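Long-range contacts in probable porin (PDB 4FSP), which probably forms an OprD-family beta-barrel channel through the outer membrane of Pseudomonas aeruginosa that lets small solutes pass: residues P128-I133 / S213-E218; S159-R164 / F197-L202; L377-R382 / L399-E404. All coordinates share one frame; numbering follows the deposited sequence.

Contacts 1 and 2 lie side by side, their centres 7 Å apart, in one region of the barrel wall, because strands 193-205 and 210-219 are consecutive and paired. Tyr216 N approaches Ala200 O at 2.8 Å, a probable hydrogen bond, and the same detergent molecule, C8E of chain G, touches both contacts on the outside. Contact 1 adds the inward-folded segment 128-133, whose Leu130 also reaches Asn161 and Leu199 of contact 2. Contact 3 is across the barrel, its centre about 29 Å from that of contact 1 and about 33 Å from that of contact 2; there strand 378-388 pairs with strand 394-406, whose Tyr400 is bonded to Gly138, a few residues beyond 128-133.

Contact 1: residues P128-I133 / S213-E218. With C8E ((hydroxyethyloxy)tri(ethyloxy)octane), chain G; C8E ((hydroxyethyloxy)tri(ethyloxy)octane), chain J; C8E ((hydroxyethyloxy)tri(ethyloxy)octane), chain I.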
loop_
_atom_site.group_PDB
_atom_site.type_symbol
_atom_site.label_atom_id
_atom_site.label_comp_id
_atom_site.label_asym_id
_atom_site.label_seq_id
_atom_site.Cartn_x
_atom_site.Cartn_y
_atom_site.Cartn_z
ATOM N N PRO A 128 3.208 0.501 8.271
ATOM C CA PRO A 128 2.054 1.416 8.248
ATOM C C PRO A 128 1.230 1.298 6.963
ATOM O O PRO A 128 1.783 1.092 5.871
ATOM C CB PRO A 128 2.696 2.808 8.338
ATOM C CG PRO A 128 4.108 2.560 8.862
ATOM C CD PRO A 128 4.498 1.218 8.305
ATOM N N LYS A 129 -0.088 1.402 7.102
ATOM C CA LYS A 129 -0.983 1.476 5.952
ATOM C C LYS A 129 -1.744 2.792 5.975
ATOM O O LYS A 129 -2.905 2.835 6.375
ATOM C CB LYS A 129 -1.973 0.308 5.956
ATOM C CG LYS A 129 -1.323 -1.070 5.872
ATOM C CD LYS A 129 -2.302 -2.111 5.326
ATOM C CE LYS A 129 -3.142 -1.563 4.153
ATOM N NZ LYS A 129 -2.349 -1.118 2.962
ATOM N N LEU A 130 -1.095 3.861 5.524
ATOM C CA LEU A 130 -1.688 5.204 5.589
ATOM C C LEU A 130 -1.594 5.941 4.249
ATOM O O LEU A 130 -0.736 5.622 3.413
ATOM C CB LEU A 130 -0.981 6.018 6.679
ATOM C CG LEU A 130 -1.013 5.452 8.091
ATOM C CD1 LEU A 130 -0.002 6.209 8.948
ATOM C CD2 LEU A 130 -2.426 5.580 8.666
ATOM N N PRO A 131 -2.459 6.948 4.043
ATOM C CA PRO A 131 -2.442 7.667 2.762
ATOM C C PRO A 131 -1.071 8.251 2.437
ATOM O O PRO A 131 -0.763 8.518 1.272
ATOM C CB PRO A 131 -3.463 8.807 2.988
ATOM C CG PRO A 131 -4.434 8.239 3.990
ATOM C CD PRO A 131 -3.558 7.402 4.921
ATOM N N THR A 132 -0.252 8.444 3.464
ATOM C CA THR A 132 1.068 9.042 3.294
ATOM C C THR A 132 2.167 7.999 3.297
ATOM O O THR A 132 3.337 8.325 3.074
ATOM C CB THR A 132 1.384 10.004 4.446
ATOM O OG1 THR A 132 1.273 9.293 5.685
ATOM C CG2 THR A 132 0.402 11.171 4.454
ATOM N N ILE A 133 1.798 6.756 3.600
ATOM C CA ILE A 133 2.761 5.665 3.599
ATOM C C ILE A 133 2.056 4.310 3.553
ATOM O O ILE A 133 1.414 3.902 4.523
ATOM C CB ILE A 133 3.747 5.780 4.780
ATOM C CG1 ILE A 133 4.488 4.452 4.988
ATOM C CG2 ILE A 133 3.019 6.247 6.047
ATOM C CD1 ILE A 133 5.606 4.538 6.011
ATOM N N SER A 213 -11.303 11.378 5.666
ATOM C CA SER A 213 -10.003 11.267 6.308
ATOM C C SER A 213 -9.114 12.476 6.042
ATOM O O SER A 213 -9.111 13.027 4.941
ATOM C CB SER A 213 -9.273 10.024 5.782
ATOM O OG SER A 213 -10.048 8.867 6.016
ATOM N N TYR A 214 -8.342 12.855 7.056
ATOM C CA TYR A 214 -7.253 13.809 6.900
ATOM C C TYR A 214 -5.966 13.178 7.418
ATOM O O TYR A 214 -5.946 12.607 8.514
ATOM C CB TYR A 214 -7.518 15.108 7.679
ATOM C CG TYR A 214 -6.282 15.956 7.713
ATOM C CD1 TYR A 214 -5.994 16.827 6.677
ATOM C CD2 TYR A 214 -5.359 15.837 8.750
ATOM C CE1 TYR A 214 -4.828 17.585 6.687
ATOM C CE2 TYR A 214 -4.195 16.562 8.757
ATOM C CZ TYR A 214 -3.933 17.444 7.733
ATOM O OH TYR A 214 -2.763 18.178 7.775
ATOM N N HIS A 215 -4.880 13.300 6.662
ATOM C CA HIS A 215 -3.585 12.800 7.133
ATOM C C HIS A 215 -2.453 13.740 6.758
ATOM O O HIS A 215 -2.461 14.360 5.680
ATOM C CB HIS A 215 -3.300 11.396 6.599
ATOM C CG HIS A 215 -4.235 10.364 7.145
ATOM N ND1 HIS A 215 -3.883 9.513 8.164
ATOM C CD2 HIS A 215 -5.527 10.085 6.841
ATOM C CE1 HIS A 215 -4.911 8.728 8.454
ATOM N NE2 HIS A 215 -5.924 9.066 7.678
ATOM N N TYR A 216 -1.492 13.850 7.670
ATOM C CA TYR A 216 -0.325 14.693 7.479
ATOM C C TYR A 216 0.921 13.815 7.549
ATOM O O TYR A 216 1.039 12.964 8.429
ATOM C CB TYR A 216 -0.264 15.769 8.567
ATOM C CG TYR A 216 0.963 16.623 8.459
ATOM C CD1 TYR A 216 0.990 17.726 7.614
ATOM C CD2 TYR A 216 2.104 16.328 9.193
ATOM C CE1 TYR A 216 2.119 18.511 7.505
ATOM C CE2 TYR A 216 3.236 17.103 9.093
ATOM C CZ TYR A 216 3.241 18.195 8.239
ATOM O OH TYR A 216 4.362 18.988 8.124
ATOM N N GLY A 217 1.846 14.017 6.624
ATOM C CA GLY A 217 3.086 13.277 6.651
ATOM C C GLY A 217 4.230 14.215 6.341
ATOM O O GLY A 217 4.097 15.126 5.515
ATOM N N GLU A 218 5.371 13.990 6.977
ATOM C CA GLU A 218 6.510 14.866 6.758
ATOM C C GLU A 218 7.801 14.077 6.828
ATOM O O GLU A 218 8.127 13.521 7.881
ATOM C CB GLU A 218 6.517 15.984 7.824
ATOM C CG GLU A 218 7.730 16.898 7.757
ATOM C CD GLU A 218 7.699 18.010 8.791
ATOM O OE1 GLU A 218 6.591 18.427 9.204
ATOM O OE2 GLU A 218 8.788 18.467 9.199
HETATM C C1 C8E G . 6.942 22.014 8.517
HETATM C C2 C8E G . 6.479 22.522 9.870
HETATM C C3 C8E G . 5.050 23.015 9.742
HETATM C C4 C8E G . 4.195 22.380 10.825
HETATM C C5 C8E G . 2.958 21.751 10.206
HETATM C C6 C8E G . 2.360 20.712 11.139
HETATM C C7 C8E G . 0.895 20.489 10.789
HETATM C C8 C8E G . 0.410 19.161 11.341
HETATM O O9 C8E G . -0.901 19.273 11.858
HETATM C C10 C8E G . -1.686 18.138 11.554
HETATM C C11 C8E G . -2.690 17.875 12.671
HETATM O O12 C8E G . -3.514 16.785 12.321
HETATM C C13 C8E G . -4.415 16.430 13.348
HETATM C C14 C8E G . -4.837 14.970 13.205
HETATM C C1 C8E J . -11.055 14.838 7.696
HETATM C C2 C8E J . -12.380 14.843 8.440
HETATM C C3 C8E J . -13.440 14.642 7.362
HETATM C C4 C8E J . -14.356 15.856 7.307
HETATM C C5 C8E J . -15.603 15.464 6.491
HETATM C C6 C8E J . -16.844 15.832 7.327
HETATM C C7 C8E J . -18.147 15.682 6.513
HETATM C C8 C8E J . -19.259 16.204 7.427
HETATM O O9 C8E J . -20.585 15.969 6.896
HETATM C C10 C8E J . -21.488 16.212 7.993
HETATM C C11 C8E J . -22.913 15.893 7.579
HETATM O O12 C8E J . -23.428 15.155 8.712
HETATM C C4 C8E I . -8.951 17.803 11.182
HETATM C C5 C8E I . -8.044 18.461 10.154
HETATM C C6 C8E I . -6.803 19.099 10.770
HETATM C C7 C8E I . -6.143 19.969 9.707
HETATM C C8 C8E I . -4.874 20.665 10.181
HETATM O O9 C8E I . -4.153 21.143 9.061
HETATM C C10 C8E I . -3.241 22.176 9.387
HETATM C C11 C8E I . -2.369 22.478 8.175
HETATM O O12 C8E I . -1.297 23.349 8.486
HETATM O O HOH W 1 0.123 10.531 7.661
#
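Pro131 sets its CG-CD edge over one face of the His215 imidazole, crossing it at about a right angle, with CD 3.7 Å from the ring centroid and 7° off the normal, a CH-pi contact in which CG also bears on the ring carbons. Leu130 CD2 comes in obliquely to His215 CE1 at 4.0 Å, while Ser213 CB sits in plane at the ring edge. His215 CB points toward 128-133, and with CG anti to the carbonyl carbon (chi1 -66°) the ring lies beside its backbone N, under the proline; NE2 is held by Asp203 OD1. This bond and the proline together should limit rotation of the imidazole. The tyrosines on the other side of strand 210-219 present a face to detergent: C7 of the chain I C8E covers the Tyr214 ring, and C8 of the chain G C8E the Tyr216 ring, 3.8 Å above its plane. At the edge of the Tyr216 ring lies Glu218 OE1, which accepts a short bond from Tyr216 OH.

Beside the imidazole, Thr132 CG2 rests against the backbone at Gly217 N, 3.9 Å away, where the glycine offers no side chain to keep it off. Thr132 OG1, between its backbone N and carbonyl carbon, turns instead to a water at 2.6 Å, and that water donates to Tyr216 O at 2.7 Å, bridging loop and strand. Leu130 to Ile133 form a type I turn with Pro131 and Thr132 at its corner, and Ile133 N donates to Leu130 O. An inward-folded loop touching the inner face of a wall whose outer face carries aromatic side chains and detergent is the arrangement of an OprD-type porin, in which such a loop narrows the channel.

Contact 2: residues S159-R164 / F197-L202; sequences SLNLGR and FDLAGL. With C8E ((hydroxyethyloxy)tri(ethyloxy)octane), chain G.
Arg164 and Asp198 form the salt bridge of this strand pair, with Arg164 NE donating to Asp198 OD1 at 2.9 Å in a nearly straight bond (169°). The two side chains run alongside each other in the same direction, and the guanidinium and carboxylate planes are only 13° apart. Asp198 OD1 lies in the guanidinium plane, at its edge, and is met nearly along its own C-O bond. The arginine chain leaves the backbone extended, then bends at chi3 (-101°), which sets NE beside Asp198 OD1. Glu220 takes Arg164 NH2 in a second salt bridge, so the guanidinium is shared between two carboxylates and probably screens their mutual repulsion.

Behind this outer pair the backbones are joined at two hydrogen-bonded positions. Asn161 exchanges bonds with Gly201, the shorter running from Gly201 N to Asn161 O at 2.8 Å, and Gly163 does likewise with Leu199. In between, at the non-hydrogen-bonded pairs, CA-H groups lean on carbonyl oxygens, as at Leu202 CA and Ser159 O, 3.2 Å apart. This antiparallel meeting of strands 158-168 and 193-205, whose axes come within 4.5 Å, forms part of the transmembrane wall of the OprD-family barrel.

Leu160, Leu162, Ala200 and Leu202 share the outer face with the salt bridge. Leu162 CD1 touches Ala200 CB at 3.8 Å, and C14 of the chain G C8E reaches Gly201 O at 3.8 Å. On the inner face Leu199 folds back across the neighbouring strand, its CD1 3.4 Å from Gly163 N and its CG 3.6 Å from Gly163 CA, in the place where a side chain at Gly163 would lie. Leu130 of the inward-folded loop packs on both Asn161 and Leu199.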
loop_
_atom_site.group_PDB
_atom_site.type_symbol
_atom_site.label_atom_id
_atom_site.label_comp_id
_atom_site.label_asym_id
_atom_site.label_seq_id
_atom_site.Cartn_x
_atom_site.Cartn_y
_atom_site.Cartn_z
ATOM N N SER A 159 -11.229 7.816 14.486
ATOM C CA SER A 159 -9.913 7.248 14.743
ATOM C C SER A 159 -8.893 8.347 14.598
ATOM O O SER A 159 -8.994 9.185 13.702
ATOM C CB SER A 159 -9.566 6.111 13.775
ATOM O OG SER A 159 -10.662 5.229 13.652
ATOM N N LEU A 160 -7.919 8.332 15.498
ATOM C CA LEU A 160 -6.806 9.256 15.472
ATOM C C LEU A 160 -5.531 8.444 15.430
ATOM O O LEU A 160 -5.434 7.376 16.050
ATOM C CB LEU A 160 -6.802 10.091 16.747
ATOM C CG LEU A 160 -7.310 11.519 16.643
ATOM C CD1 LEU A 160 -8.069 11.888 17.916
ATOM C CD2 LEU A 160 -6.109 12.425 16.445
ATOM N N ASN A 161 -4.545 8.941 14.702
ATOM C CA ASN A 161 -3.237 8.341 14.780
ATOM C C ASN A 161 -2.167 9.405 14.776
ATOM O O ASN A 161 -2.381 10.525 14.301
ATOM C CB ASN A 161 -3.017 7.386 13.628
ATOM C CG ASN A 161 -3.076 8.087 12.313
ATOM O OD1 ASN A 161 -4.163 8.447 11.838
ATOM N ND2 ASN A 161 -1.906 8.332 11.722
ATOM N N LEU A 162 -1.013 9.027 15.310
ATOM C CA LEU A 162 0.140 9.894 15.442
ATOM C C LEU A 162 1.350 8.966 15.405
ATOM O O LEU A 162 1.329 7.894 16.026
ATOM C CB LEU A 162 0.074 10.575 16.798
ATOM C CG LEU A 162 1.160 11.600 17.093
ATOM C CD1 LEU A 162 0.972 12.792 16.169
ATOM C CD2 LEU A 162 1.107 12.020 18.564
ATOM N N GLY A 163 2.398 9.344 14.682
ATOM C CA GLY A 163 3.544 8.456 14.571
ATOM C C GLY A 163 4.850 9.131 14.201
ATOM O O GLY A 163 4.866 10.267 13.705
ATOM N N ARG A 164 5.952 8.429 14.446
ATOM C CA ARG A 164 7.262 8.892 14.007
ATOM C C ARG A 164 8.125 7.702 13.630
ATOM O O ARG A 164 8.275 6.762 14.418
ATOM C CB ARG A 164 7.941 9.748 15.080
ATOM C CG ARG A 164 9.405 10.092 14.760
ATOM C CD ARG A 164 10.007 11.065 15.772
ATOM N NE ARG A 164 10.033 12.429 15.248
ATOM C CZ ARG A 164 10.952 13.341 15.555
ATOM N NH1 ARG A 164 11.929 13.050 16.401
ATOM N NH2 ARG A 164 10.888 14.548 15.012
ATOM N N PHE A 197 10.409 10.683 9.952
ATOM C CA PHE A 197 9.187 10.905 9.206
ATOM C C PHE A 197 8.056 11.013 10.218
ATOM O O PHE A 197 7.810 10.076 10.972
ATOM C CB PHE A 197 8.912 9.750 8.241
ATOM C CG PHE A 197 7.709 9.976 7.360
ATOM C CD1 PHE A 197 7.813 10.731 6.196
ATOM C CD2 PHE A 197 6.473 9.444 7.696
ATOM C CE1 PHE A 197 6.707 10.956 5.378
ATOM C CE2 PHE A 197 5.366 9.656 6.882
ATOM C CZ PHE A 197 5.480 10.416 5.722
ATOM N N ASP A 198 7.366 12.147 10.237
ATOM C CA ASP A 198 6.289 12.349 11.191
ATOM C C ASP A 198 4.956 12.097 10.538
ATOM O O ASP A 198 4.790 12.336 9.343
ATOM C CB ASP A 198 6.352 13.766 11.731
ATOM C CG ASP A 198 7.697 14.074 12.336
ATOM O OD1 ASP A 198 8.167 13.258 13.149
ATOM O OD2 ASP A 198 8.303 15.101 11.977
ATOM N N LEU A 199 4.004 11.600 11.315
ATOM C CA LEU A 199 2.663 11.420 10.782
ATOM C C LEU A 199 1.580 11.665 11.819
ATOM O O LEU A 199 1.777 11.450 13.009
ATOM C CB LEU A 199 2.511 10.041 10.134
ATOM C CG LEU A 199 2.706 8.843 11.059
ATOM C CD1 LEU A 199 1.351 8.356 11.554
ATOM C CD2 LEU A 199 3.497 7.704 10.356
ATOM N N ALA A 200 0.424 12.111 11.345
ATOM C CA ALA A 200 -0.720 12.332 12.205
ATOM C C ALA A 200 -1.939 12.248 11.321
ATOM O O ALA A 200 -1.906 12.670 10.164
ATOM C CB ALA A 200 -0.645 13.703 12.857
ATOM N N GLY A 201 -3.023 11.712 11.861
ATOM C CA GLY A 201 -4.215 11.623 11.068
ATOM C C GLY A 201 -5.488 11.425 11.854
ATOM O O GLY A 201 -5.488 11.239 13.083
ATOM N N LEU A 202 -6.575 11.417 11.096
ATOM C CA LEU A 202 -7.917 11.349 11.617
ATOM C C LEU A 202 -8.775 10.689 10.529
ATOM O O LEU A 202 -8.663 11.021 9.345
ATOM C CB LEU A 202 -8.370 12.778 11.927
ATOM C CG LEU A 202 -9.783 13.152 12.355
ATOM C CD1 LEU A 202 -9.743 14.529 13.023
ATOM C CD2 LEU A 202 -10.708 13.202 11.159
HETATM C C1 C8E G . 6.942 22.014 8.517
HETATM C C2 C8E G . 6.479 22.522 9.870
HETATM C C3 C8E G . 5.050 23.015 9.742
HETATM C C4 C8E G . 4.195 22.380 10.825
HETATM C C5 C8E G . 2.958 21.751 10.206
HETATM C C6 C8E G . 2.360 20.712 11.139
HETATM C C7 C8E G . 0.895 20.489 10.789
HETATM C C8 C8E G . 0.410 19.161 11.341
HETATM O O9 C8E G . -0.901 19.273 11.858
HETATM C C10 C8E G . -1.686 18.138 11.554
HETATM C C11 C8E G . -2.690 17.875 12.671
HETATM O O12 C8E G . -3.514 16.785 12.321
HETATM C C13 C8E G . -4.415 16.430 13.348
HETATM C C14 C8E G . -4.837 14.970 13.205
#

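Contact 3: residues L377-R382 / L399-E404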
loop_
_atom_site.group_PDB
_atom_site.type_symbol
_atom_site.label_atom_id
_atom_site.label_comp_id
_atom_site.label_asym_id
_atom_site.label_seq_id
_atom_site.Cartn_x
_atom_site.Cartn_y
_atom_site.Cartn_z
ATOM N N LEU A 377 -3.115 -23.412 -1.457
ATOM C CA LEU A 377 -2.193 -22.936 -2.484
ATOM C C LEU A 377 -2.769 -21.830 -3.368
ATOM O O LEU A 377 -3.884 -21.945 -3.888
ATOM C CB LEU A 377 -1.699 -24.096 -3.353
ATOM C CG LEU A 377 -0.395 -23.778 -4.084
ATOM C CD1 LEU A 377 0.661 -23.423 -3.056
ATOM C CD2 LEU A 377 0.055 -24.952 -4.948
ATOM N N GLY A 378 -1.999 -20.754 -3.521
ATOM C CA GLY A 378 -2.413 -19.631 -4.337
ATOM C C GLY A 378 -1.458 -19.419 -5.494
ATOM O O GLY A 378 -0.234 -19.371 -5.308
ATOM N N LEU A 379 -2.019 -19.321 -6.695
ATOM C CA LEU A 379 -1.250 -18.937 -7.866
ATOM C C LEU A 379 -1.724 -17.565 -8.329
ATOM O O LEU A 379 -2.927 -17.330 -8.517
ATOM C CB LEU A 379 -1.396 -19.954 -9.005
ATOM C CG LEU A 379 -0.907 -21.387 -8.774
ATOM C CD1 LEU A 379 -2.051 -22.303 -8.334
ATOM C CD2 LEU A 379 -0.209 -21.946 -10.019
ATOM N N VAL A 380 -0.780 -16.651 -8.496
ATOM C CA VAL A 380 -1.112 -15.327 -8.984
ATOM C C VAL A 380 -0.187 -15.000 -10.142
ATOM O O VAL A 380 1.027 -15.219 -10.057
ATOM C CB VAL A 380 -0.975 -14.247 -7.879
ATOM C CG1 VAL A 380 -1.338 -12.880 -8.440
ATOM C CG2 VAL A 380 -1.878 -14.565 -6.690
ATOM N N TRP A 381 -0.773 -14.488 -11.223
ATOM C CA TRP A 381 -0.011 -14.067 -12.386
ATOM C C TRP A 381 -0.370 -12.627 -12.693
ATOM O O TRP A 381 -1.531 -12.325 -12.990
ATOM C CB TRP A 381 -0.355 -14.945 -13.596
ATOM C CG TRP A 381 0.357 -14.548 -14.858
ATOM C CD1 TRP A 381 1.527 -13.853 -14.953
ATOM C CD2 TRP A 381 -0.057 -14.825 -16.210
ATOM N NE1 TRP A 381 1.865 -13.678 -16.276
ATOM C CE2 TRP A 381 0.913 -14.269 -17.066
ATOM C CE3 TRP A 381 -1.156 -15.486 -16.774
ATOM C CZ2 TRP A 381 0.817 -14.349 -18.460
ATOM C CZ3 TRP A 381 -1.249 -15.568 -18.157
ATOM C CH2 TRP A 381 -0.269 -15.003 -18.984
ATOM N N ARG A 382 0.620 -11.738 -12.617
ATOM C CA ARG A 382 0.410 -10.327 -12.954
ATOM C C ARG A 382 1.268 -9.932 -14.151
ATOM O O ARG A 382 2.508 -9.983 -14.104
ATOM C CB ARG A 382 0.699 -9.426 -11.744
ATOM C CG ARG A 382 -0.032 -9.873 -10.483
ATOM C CD ARG A 382 0.364 -9.032 -9.273
ATOM N NE ARG A 382 0.022 -7.626 -9.469
ATOM C CZ ARG A 382 0.806 -6.610 -9.124
ATOM N NH1 ARG A 382 1.987 -6.846 -8.546
ATOM N NH2 ARG A 382 0.406 -5.362 -9.353
ATOM N N LEU A 399 4.922 -13.595 -10.914
ATOM C CA LEU A 399 4.291 -14.868 -10.593
ATOM C C LEU A 399 4.461 -15.117 -9.111
ATOM O O LEU A 399 5.559 -14.959 -8.564
ATOM C CB LEU A 399 4.962 -16.008 -11.370
ATOM C CG LEU A 399 4.499 -16.215 -12.808
ATOM C CD1 LEU A 399 5.427 -17.177 -13.538
ATOM C CD2 LEU A 399 3.079 -16.743 -12.801
ATOM N N TYR A 400 3.375 -15.495 -8.453
ATOM C CA TYR A 400 3.425 -15.730 -7.023
ATOM C C TYR A 400 2.758 -17.053 -6.733
ATOM O O TYR A 400 1.631 -17.308 -7.174
ATOM C CB TYR A 400 2.698 -14.629 -6.248
ATOM C CG TYR A 400 3.067 -13.212 -6.623
ATOM C CD1 TYR A 400 2.468 -12.583 -7.706
ATOM C CD2 TYR A 400 3.988 -12.487 -5.871
ATOM C CE1 TYR A 400 2.788 -11.271 -8.052
ATOM C CE2 TYR A 400 4.314 -11.177 -6.209
ATOM C CZ TYR A 400 3.709 -10.573 -7.299
ATOM O OH TYR A 400 4.029 -9.273 -7.640
ATOM N N LEU A 401 3.476 -17.888 -5.996
ATOM C CA LEU A 401 2.942 -19.106 -5.434
ATOM C C LEU A 401 2.930 -18.866 -3.935
ATOM O O LEU A 401 3.975 -18.606 -3.348
ATOM C CB LEU A 401 3.875 -20.265 -5.765
ATOM C CG LEU A 401 3.338 -21.676 -5.543
ATOM C CD1 LEU A 401 1.942 -21.774 -6.099
ATOM C CD2 LEU A 401 4.251 -22.675 -6.240
ATOM N N THR A 402 1.754 -18.904 -3.318
ATOM C CA THR A 402 1.657 -18.614 -1.890
ATOM C C THR A 402 0.991 -19.740 -1.134
ATOM O O THR A 402 0.075 -20.408 -1.641
ATOM C CB THR A 402 0.865 -17.332 -1.580
ATOM O OG1 THR A 402 -0.470 -17.459 -2.081
ATOM C CG2 THR A 402 1.537 -16.117 -2.190
ATOM N N TYR A 403 1.468 -19.937 0.089
ATOM C CA TYR A 403 0.847 -20.853 1.021
ATOM C C TYR A 403 0.963 -20.301 2.440
ATOM O O TYR A 403 2.044 -19.860 2.856
ATOM C CB TYR A 403 1.487 -22.243 0.928
ATOM C CG TYR A 403 0.679 -23.285 1.651
ATOM C CD1 TYR A 403 -0.502 -23.764 1.112
ATOM C CD2 TYR A 403 1.080 -23.772 2.881
ATOM C CE1 TYR A 403 -1.252 -24.709 1.770
ATOM C CE2 TYR A 403 0.332 -24.719 3.549
ATOM C CZ TYR A 403 -0.831 -25.184 2.988
ATOM O OH TYR A 403 -1.587 -26.127 3.640
ATOM N N GLU A 404 -0.151 -20.328 3.170
ATOM C CA GLU A 404 -0.204 -19.830 4.547
ATOM C C GLU A 404 -0.501 -20.959 5.538
ATOM O O GLU A 404 -1.557 -21.591 5.463
ATOM C CB GLU A 404 -1.272 -18.744 4.678
ATOM C CG GLU A 404 -1.634 -18.382 6.110
ATOM C CD GLU A 404 -0.730 -17.308 6.677
ATOM O OE1 GLU A 404 0.441 -17.237 6.247
ATOM O OE2 GLU A 404 -1.189 -16.526 7.540
#
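Val380 and Tyr400 form one hydrogen-bonded pair, and Gly378 and Thr402 the other, of an antiparallel beta hairpin built from the last two strands of the barrel, 378-388 and 394-406. The four backbone bonds are of ordinary length, as in Val380 N to Tyr400 O at 2.8 Å, and the strand segments run at 168° to one another.

One face of the pair holds Val380, Tyr400 and Thr402. Tyr400 CG is anti to its own carbonyl carbon (chi1 -49°), which turns the ring to the side of its backbone N, past Val380 and toward Arg382; CD1 is 3.8 Å from Val380 CB, and the far end of the ring meets the arginine. There Arg382 CD packs against Tyr400 CE1 at 3.5 Å, and NH1 donates to Tyr400 OH over a long 3.3 Å, with the hydroxyl in the guanidinium plane. That hydroxyl is also bonded to Gly138 O.

The other face is apolar. Leu401 CD1 touches both Leu377 CG, at 3.7 Å, and Leu379 CG, and also Gly378 O. Farther along, Leu399 CD2 lies beside Trp381 CD1 at 3.9 Å, while the indole NE1 is bonded to Asn397 OD1. At the other end, the Tyr403 ring turns its edge to Leu377 N.

The hairpin is flanked by strand 358-368 beside 378-388, where Val380 touches Arg366, and by strand 24-38 beside 394-406, where the Tyr400 ring meets Phe32. The latter pairing joins the last strand to the first and closes the barrel.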